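Local coordinates for 2-dehydropantoate 2-reductase (Geobacter metallireducens, PDB 3HN2), which probably catalyses the NADPH-dependent reduction of ketopantoate (2-dehydropantoate) to pantoic acid, a step in pantothenate biosynthesis, at residues P257-D262 and L269-I274; K186-I191 and D243-F248; S83-L88 and I99-N104. One frame throughout, in Å; residues are numbered along the deposited sequence.

Contact 1 (P257-D262 and L269-I274); sequences PSMEID and LEIAAI
Met259 and Leu269 bring the two backbones together: their CA atoms, 6.3 Å apart, are the nearest pair across the segments. Residues 258-262 open a helix, with Pro257 at its N-cap, and the carbonyl O of Pro257 takes the amide of Ile261. On the other side the chain makes an inverse gamma turn centred on Glu270, which is itself the N-cap of the helix that starts at Ile271. A short connection leads from the end of helix 258-264 to the start of helix 271-284, and apolar side chains pack between the two segments.

Met259 does most of this. Its side chain sets off to one side of Leu269-Ile274, runs extended through CG and SD, and then bends at the last torsion (chi3 60°), which brings the methyl CE back among the apolar groups opposite. CE lies 3.6 Å from Leu269 CD1 and 3.9 Å from Ile271 CD1; the methionine side chain crosses both at about a right angle. The sulfur faces Ile274, with SD 4.2 Å from that residue's CD1.

Leu269 uses its two methyls differently. While CD1 takes the methionine tip, CD2 reaches the first helix, lying 3.5 Å from the backbone O of Met259 and 3.6 Å from Asp262 CB. Asp262 thus offers its aliphatic carbon to the leucine and turns its carboxylate to other work: OD1 forms a salt bridge with Arg267, in the connection between the helices.

The contact belongs to the helical C-terminal domain of the ketopantoate reductase family. Leu299 of helix 290-302 packs on both Met259 and Ile271, and Asn194 of helix 179-200 touches Met259, so helices 258-264 and 271-284 meet with two further helices packed around them.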
# COMPACT_ATOMS: atom_id res chain seq x y z
N PRO A 257 0.62 -11.29 6.97
CA PRO A 257 1.44 -11.97 5.97
C PRO A 257 1.28 -13.48 5.98
O PRO A 257 0.77 -14.04 6.95
CB PRO A 257 2.87 -11.62 6.39
CG PRO A 257 2.74 -10.38 7.15
CD PRO A 257 1.45 -10.49 7.89
N SER A 258 1.73 -14.12 4.90
CA SER A 258 1.56 -15.56 4.69
C SER A 258 2.08 -16.43 5.83
O SER A 258 1.42 -17.39 6.22
CB SER A 258 2.20 -15.98 3.37
OG SER A 258 3.57 -15.62 3.33
N MET A 259 3.25 -16.07 6.36
CA MET A 259 3.90 -16.81 7.44
C MET A 259 3.15 -16.78 8.76
O MET A 259 3.14 -17.77 9.50
CB MET A 259 5.33 -16.31 7.66
CG MET A 259 6.41 -17.09 6.94
SD MET A 259 8.04 -16.79 7.65
CE MET A 259 7.76 -17.36 9.30
N GLU A 260 2.53 -15.63 9.06
CA GLU A 260 1.71 -15.47 10.26
C GLU A 260 0.45 -16.34 10.17
O GLU A 260 0.05 -16.97 11.15
CB GLU A 260 1.35 -14.00 10.47
CG GLU A 260 0.49 -13.73 11.71
CD GLU A 260 0.19 -12.26 11.95
OE1 GLU A 260 0.54 -11.41 11.10
OE2 GLU A 260 -0.42 -11.95 13.00
N ILE A 261 -0.16 -16.35 8.99
CA ILE A 261 -1.35 -17.17 8.71
C ILE A 261 -1.03 -18.66 8.88
O ILE A 261 -1.79 -19.40 9.50
CB ILE A 261 -1.92 -16.88 7.28
CG1 ILE A 261 -2.32 -15.40 7.12
CG2 ILE A 261 -3.10 -17.81 6.94
CD1 ILE A 261 -3.37 -14.90 8.11
N ASP A 262 0.12 -19.07 8.35
CA ASP A 262 0.61 -20.44 8.50
C ASP A 262 0.87 -20.82 9.97
O ASP A 262 0.62 -21.96 10.37
CB ASP A 262 1.88 -20.65 7.67
CG ASP A 262 1.63 -20.61 6.17
OD1 ASP A 262 0.59 -21.14 5.72
OD2 ASP A 262 2.48 -20.06 5.44
N LEU A 269 6.54 -23.60 8.42
CA LEU A 269 6.93 -22.29 7.89
C LEU A 269 8.10 -22.39 6.92
O LEU A 269 8.91 -23.32 6.99
CB LEU A 269 7.28 -21.34 9.04
CG LEU A 269 6.26 -21.24 10.19
CD1 LEU A 269 6.73 -20.24 11.24
CD2 LEU A 269 4.88 -20.85 9.71
N GLU A 270 8.18 -21.43 6.01
CA GLU A 270 9.21 -21.39 4.99
C GLU A 270 10.49 -20.68 5.47
O GLU A 270 11.00 -19.79 4.78
CB GLU A 270 8.68 -20.72 3.71
CG GLU A 270 7.34 -21.24 3.20
CD GLU A 270 7.00 -20.72 1.80
OE1 GLU A 270 7.59 -21.22 0.82
OE2 GLU A 270 6.14 -19.83 1.68
N ILE A 271 10.99 -21.07 6.64
CA ILE A 271 12.18 -20.45 7.24
C ILE A 271 13.41 -20.68 6.37
O ILE A 271 14.19 -19.76 6.14
CB ILE A 271 12.48 -21.00 8.67
CG1 ILE A 271 11.25 -20.91 9.58
CG2 ILE A 271 13.71 -20.31 9.29
CD1 ILE A 271 10.90 -19.50 10.02
N ALA A 272 13.56 -21.92 5.87
CA ALA A 272 14.74 -22.32 5.10
C ALA A 272 14.99 -21.39 3.91
O ALA A 272 16.06 -20.78 3.82
CB ALA A 272 14.60 -23.76 4.65
N ALA A 273 13.99 -21.24 3.05
CA ALA A 273 14.12 -20.42 1.83
C ALA A 273 14.13 -18.90 2.07
O ALA A 273 14.92 -18.18 1.45
CB ALA A 273 13.04 -20.78 0.84
N ILE A 274 13.27 -18.41 2.96
CA ILE A 274 13.20 -16.97 3.24
C ILE A 274 14.40 -16.47 4.07
O ILE A 274 14.93 -15.38 3.80
CB ILE A 274 11.83 -16.57 3.88
CG1 ILE A 274 10.68 -16.90 2.93
CG2 ILE A 274 11.79 -15.09 4.23
CD1 ILE A 274 9.32 -16.99 3.61

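Contact 2 (K186-I191 and D243-F248); sequences KLVWNI and DDMLEF
Trp189 reaches from helix 186-191 to Met245 and Phe248 on helix 243-248, a helix-helix contact in the helical C-terminal domain of the ketopantoate reductase family. The local axes come no closer than 10.4 Å and make an angle of 51°. Between them Val188 CG1 touches Met245 CG.

The tryptophan side chain begins at CB, which lies 3.8 Å from the methyl CE of Met245. The same methyl sits obliquely by the ring, 4.0 Å from CG and 3.7 Å from CD1 of Trp189. Holding CG anti to the backbone N (chi1 -167°) sends the indole on to Phe248, whose CD2 is 4.1 Å from Trp189 NE1. Phe248 turns its edge to the five-membered ring in an offset edge-to-face pair, planes at 82°. NE1 itself is hydrogen-bonded to OG1 of Thr249, the residue after Phe248. Phe193 stacks with the indole and Phe127 meets it edge-to-face. Cut back to an alanine, this position would probably leave a gap beside Met245 CE and the Phe248 edge, and Thr249 OG1 without its indole N-H.

Around helices 179-200 and 241-249, helix 211-229 packs on Val188 and Met245, and strand 121-129 of the large sheet supplies Phe127.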
# COMPACT_ATOMS: atom_id res chain seq x y z
N LYS A 186 12.48 -8.40 -3.05
CA LYS A 186 11.31 -8.88 -2.31
C LYS A 186 11.68 -9.40 -0.93
O LYS A 186 10.85 -9.39 -0.02
CB LYS A 186 10.57 -9.97 -3.09
CG LYS A 186 9.08 -10.00 -2.78
CD LYS A 186 8.49 -11.38 -2.91
CE LYS A 186 7.09 -11.42 -2.32
NZ LYS A 186 6.41 -12.73 -2.53
N LEU A 187 12.92 -9.85 -0.78
CA LEU A 187 13.47 -10.28 0.51
C LEU A 187 13.59 -9.13 1.50
O LEU A 187 13.48 -9.33 2.70
CB LEU A 187 14.83 -10.97 0.32
CG LEU A 187 14.97 -12.49 0.48
CD1 LEU A 187 13.64 -13.26 0.46
CD2 LEU A 187 15.95 -13.08 -0.56
N VAL A 188 13.80 -7.92 0.98
CA VAL A 188 13.81 -6.70 1.78
C VAL A 188 12.47 -6.48 2.48
O VAL A 188 12.42 -5.92 3.57
CB VAL A 188 14.22 -5.46 0.95
CG1 VAL A 188 14.06 -4.15 1.75
CG2 VAL A 188 15.65 -5.59 0.49
N TRP A 189 11.39 -6.95 1.86
CA TRP A 189 10.07 -6.87 2.47
C TRP A 189 9.73 -8.11 3.29
O TRP A 189 9.20 -8.00 4.41
CB TRP A 189 8.98 -6.64 1.42
CG TRP A 189 7.70 -6.25 2.05
CD1 TRP A 189 7.29 -4.97 2.36
CD2 TRP A 189 6.66 -7.12 2.51
NE1 TRP A 189 6.06 -5.01 2.96
CE2 TRP A 189 5.65 -6.31 3.08
CE3 TRP A 189 6.48 -8.51 2.49
CZ2 TRP A 189 4.48 -6.84 3.62
CZ3 TRP A 189 5.31 -9.05 3.04
CH2 TRP A 189 4.32 -8.21 3.59
N ASN A 190 10.02 -9.28 2.71
CA ASN A 190 9.61 -10.57 3.27
C ASN A 190 10.29 -10.94 4.57
O ASN A 190 9.75 -11.70 5.36
CB ASN A 190 9.86 -11.71 2.26
CG ASN A 190 8.61 -12.09 1.47
OD1 ASN A 190 7.59 -11.39 1.49
ND2 ASN A 190 8.69 -13.22 0.77
N ILE A 191 11.50 -10.42 4.79
CA ILE A 191 12.24 -10.79 5.99
C ILE A 191 11.73 -10.07 7.26
O ILE A 191 11.33 -10.77 8.19
CB ILE A 191 13.78 -10.80 5.77
CG1 ILE A 191 14.16 -11.99 4.87
CG2 ILE A 191 14.53 -10.88 7.09
CD1 ILE A 191 15.63 -12.10 4.51
N ASP A 243 13.10 3.20 2.93
CA ASP A 243 12.07 4.23 3.08
C ASP A 243 10.86 3.91 2.22
O ASP A 243 9.72 4.21 2.60
CB ASP A 243 12.63 5.60 2.70
CG ASP A 243 13.76 6.05 3.60
OD1 ASP A 243 14.90 5.57 3.42
OD2 ASP A 243 13.52 6.90 4.48
N ASP A 244 11.12 3.28 1.09
CA ASP A 244 10.11 2.91 0.12
C ASP A 244 9.30 1.66 0.49
O ASP A 244 8.18 1.52 0.01
CB ASP A 244 10.73 2.78 -1.28
CG ASP A 244 11.30 4.10 -1.81
OD1 ASP A 244 10.73 5.17 -1.51
OD2 ASP A 244 12.32 4.07 -2.52
N MET A 245 9.84 0.74 1.31
CA MET A 245 9.04 -0.41 1.74
C MET A 245 8.41 -0.09 3.11
O MET A 245 7.42 -0.70 3.53
CB MET A 245 9.87 -1.70 1.83
CG MET A 245 10.57 -2.18 0.53
SD MET A 245 9.52 -2.11 -0.94
CE MET A 245 8.57 -3.60 -0.79
N LEU A 246 8.99 0.89 3.79
CA LEU A 246 8.45 1.40 5.04
C LEU A 246 7.12 2.09 4.74
O LEU A 246 6.12 1.82 5.41
CB LEU A 246 9.46 2.38 5.66
CG LEU A 246 9.71 2.49 7.16
CD1 LEU A 246 9.65 1.15 7.89
CD2 LEU A 246 11.06 3.15 7.40
N GLU A 247 7.10 2.93 3.70
CA GLU A 247 5.90 3.65 3.28
C GLU A 247 4.91 2.77 2.52
O GLU A 247 3.70 2.99 2.62
CB GLU A 247 6.27 4.87 2.43
CG GLU A 247 6.93 6.02 3.19
CD GLU A 247 7.36 7.17 2.28
OE1 GLU A 247 8.10 8.06 2.75
OE2 GLU A 247 6.96 7.18 1.09
N PHE A 248 5.42 1.80 1.77
CA PHE A 248 4.60 0.86 0.99
C PHE A 248 3.73 -0.01 1.89
O PHE A 248 2.54 -0.17 1.63
CB PHE A 248 5.50 0.00 0.09
CG PHE A 248 4.80 -1.15 -0.58
CD1 PHE A 248 4.03 -0.95 -1.72
CD2 PHE A 248 4.94 -2.45 -0.10
CE1 PHE A 248 3.39 -2.01 -2.35
CE2 PHE A 248 4.31 -3.52 -0.72
CZ PHE A 248 3.54 -3.30 -1.85

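Contact 3 (S83-L88 and I99-N104); sequences SRYEEL and ILTLQN
Tyr85 and Gln103 reach toward each other across a beta-alpha-beta unit of the Rossmann-type domain: strand 72-75, helix 85-89, then strand 98-101, which lies parallel to the first in the sheet. Tyr85 sits in the first turn of the helix, Gln103 just past the end of the second strand. The backbones stay well apart, with 11.4 Å between the nearest CA atoms, those of Tyr85 and Ile99, so the link is made by long side chains.

The two come from opposite directions and meet at their polar ends. Tyr85 OH donates a hydrogen bond to Gln103 OE1. The modelled separation of OH and OE1, 2.4 Å, is very short, and its exact value is doubtful. The oxygen approaches the edge of the phenol in the ring plane, lying 3.6 Å from Tyr85 CZ, while the amide plane is turned 49° from that of the ring.

Beyond CG the glutamine chain is extended (chi2 168°), which carries the amide out to the hydroxyl. The other half of the amide is held as well: NE2 donates to the backbone O of Leu77, in the loop after strand 72-75, and makes a weak bond to Asn82 OD1. With OE1 accepting and NE2 donating, the amide's orientation is probably fixed. Gln103 thereby ties the end of one strand both to the loop after its neighbour and to the crossover helix. Leu112 and Leu115 of helix 108-115 pack against the tyrosine.

Within the helix start, Arg84 and Glu87 form a salt bridge of charges alone, the carboxylate oxygen lying over a guanidinium face. Thr101, the last strand residue, points toward the helix but hardly touches it: its OG1 stands 4.4 Å from Tyr85 OH.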
# COMPACT_ATOMS: atom_id res chain seq x y z
N SER A 83 12.07 -31.04 -1.65
CA SER A 83 12.67 -32.37 -1.80
C SER A 83 11.84 -33.23 -2.75
O SER A 83 12.35 -34.17 -3.36
CB SER A 83 12.80 -33.06 -0.45
OG SER A 83 11.57 -33.03 0.26
N ARG A 84 10.56 -32.88 -2.87
CA ARG A 84 9.62 -33.59 -3.73
C ARG A 84 9.62 -33.07 -5.17
O ARG A 84 8.74 -33.44 -5.95
CB ARG A 84 8.21 -33.48 -3.15
CG ARG A 84 7.97 -34.29 -1.90
CD ARG A 84 6.58 -34.01 -1.35
NE ARG A 84 5.95 -35.21 -0.83
CZ ARG A 84 5.04 -35.93 -1.49
NH1 ARG A 84 4.64 -35.57 -2.70
NH2 ARG A 84 4.52 -37.01 -0.92
N TYR A 85 10.60 -32.23 -5.51
CA TYR A 85 10.74 -31.67 -6.86
C TYR A 85 10.79 -32.73 -7.96
O TYR A 85 10.08 -32.62 -8.96
CB TYR A 85 12.01 -30.82 -6.97
CG TYR A 85 11.85 -29.34 -6.69
CD1 TYR A 85 12.97 -28.56 -6.40
CD2 TYR A 85 10.61 -28.71 -6.72
CE1 TYR A 85 12.86 -27.20 -6.14
CE2 TYR A 85 10.48 -27.35 -6.46
CZ TYR A 85 11.61 -26.60 -6.18
OH TYR A 85 11.51 -25.26 -5.93
N GLU A 86 11.63 -33.74 -7.75
CA GLU A 86 11.88 -34.79 -8.74
C GLU A 86 10.65 -35.62 -9.07
O GLU A 86 10.30 -35.76 -10.24
CB GLU A 86 13.06 -35.67 -8.30
CG GLU A 86 13.49 -36.74 -9.31
CD GLU A 86 13.11 -38.15 -8.87
OE1 GLU A 86 12.27 -38.78 -9.55
OE2 GLU A 86 13.65 -38.62 -7.85
N GLU A 87 9.96 -36.13 -8.04
CA GLU A 87 8.77 -36.96 -8.26
C GLU A 87 7.60 -36.20 -8.90
O GLU A 87 6.88 -36.75 -9.74
CB GLU A 87 8.32 -37.67 -6.97
CG GLU A 87 7.97 -36.75 -5.79
CD GLU A 87 6.88 -37.32 -4.89
OE1 GLU A 87 7.04 -37.26 -3.65
OE2 GLU A 87 5.85 -37.81 -5.41
N LEU A 88 7.44 -34.93 -8.54
CA LEU A 88 6.29 -34.13 -8.96
C LEU A 88 6.42 -33.49 -10.34
O LEU A 88 5.41 -33.25 -11.00
CB LEU A 88 5.97 -33.05 -7.92
CG LEU A 88 5.45 -33.47 -6.54
CD1 LEU A 88 5.52 -32.28 -5.60
CD2 LEU A 88 4.03 -34.01 -6.61
N ILE A 99 10.07 -24.35 -16.95
CA ILE A 99 9.61 -24.42 -15.57
C ILE A 99 9.60 -23.03 -14.93
O ILE A 99 10.63 -22.35 -14.86
CB ILE A 99 10.46 -25.42 -14.76
CG1 ILE A 99 10.54 -26.77 -15.49
CG2 ILE A 99 9.87 -25.62 -13.37
CD1 ILE A 99 11.70 -27.65 -15.10
N LEU A 100 8.43 -22.60 -14.47
CA LEU A 100 8.25 -21.27 -13.89
C LEU A 100 8.04 -21.38 -12.39
O LEU A 100 7.04 -21.94 -11.93
CB LEU A 100 7.09 -20.53 -14.56
CG LEU A 100 6.58 -19.16 -14.09
CD1 LEU A 100 7.70 -18.17 -13.88
CD2 LEU A 100 5.61 -18.62 -15.12
N THR A 101 8.98 -20.84 -11.62
CA THR A 101 8.88 -20.85 -10.17
C THR A 101 8.36 -19.51 -9.62
O THR A 101 8.84 -18.43 -9.98
CB THR A 101 10.21 -21.34 -9.53
OG1 THR A 101 9.97 -21.86 -8.23
CG2 THR A 101 11.26 -20.25 -9.47
N LEU A 102 7.33 -19.59 -8.77
CA LEU A 102 6.70 -18.39 -8.20
C LEU A 102 6.73 -18.39 -6.67
O LEU A 102 6.15 -17.52 -6.02
CB LEU A 102 5.24 -18.28 -8.66
CG LEU A 102 4.91 -17.73 -10.04
CD1 LEU A 102 3.45 -17.96 -10.33
CD2 LEU A 102 5.24 -16.27 -10.14
N GLN A 103 7.43 -19.37 -6.12
CA GLN A 103 7.53 -19.55 -4.68
C GLN A 103 8.47 -18.55 -4.02
O GLN A 103 9.15 -17.79 -4.70
CB GLN A 103 7.93 -20.99 -4.36
CG GLN A 103 8.25 -21.81 -5.60
CD GLN A 103 8.92 -23.14 -5.31
OE1 GLN A 103 10.02 -23.39 -5.79
NE2 GLN A 103 8.26 -23.98 -4.53
N ASN A 104 8.50 -18.57 -2.70
CA ASN A 104 9.18 -17.54 -1.92
C ASN A 104 10.63 -17.87 -1.56
O ASN A 104 11.00 -19.03 -1.43
CB ASN A 104 8.38 -17.23 -0.65
CG ASN A 104 7.04 -16.60 -0.95
OD1 ASN A 104 6.76 -16.20 -2.08
ND2 ASN A 104 6.20 -16.50 0.07

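Along the chain contact 3 comes first, then contact 2, then contact 1, each complete before the next opens. Contact 3 belongs to the Rossmann-type region; contacts 1 and 2 share the helical C-terminal region, where helices 241-249 and 258-264 follow one another. The centre of contact 1 lies about 16 Å from that of contact 2 and 17 Å from that of contact 3, whereas contacts 2 and 3, on opposite sides of the chain's centre, are about 26 Å apart. Ile274 packs on Ile191, joining contacts 1 and 2. Asn104, at the end of 99-104, touches Ala273 and Lys186, so the end of this loop lies where the Rossmann-type and helical regions pack against each other.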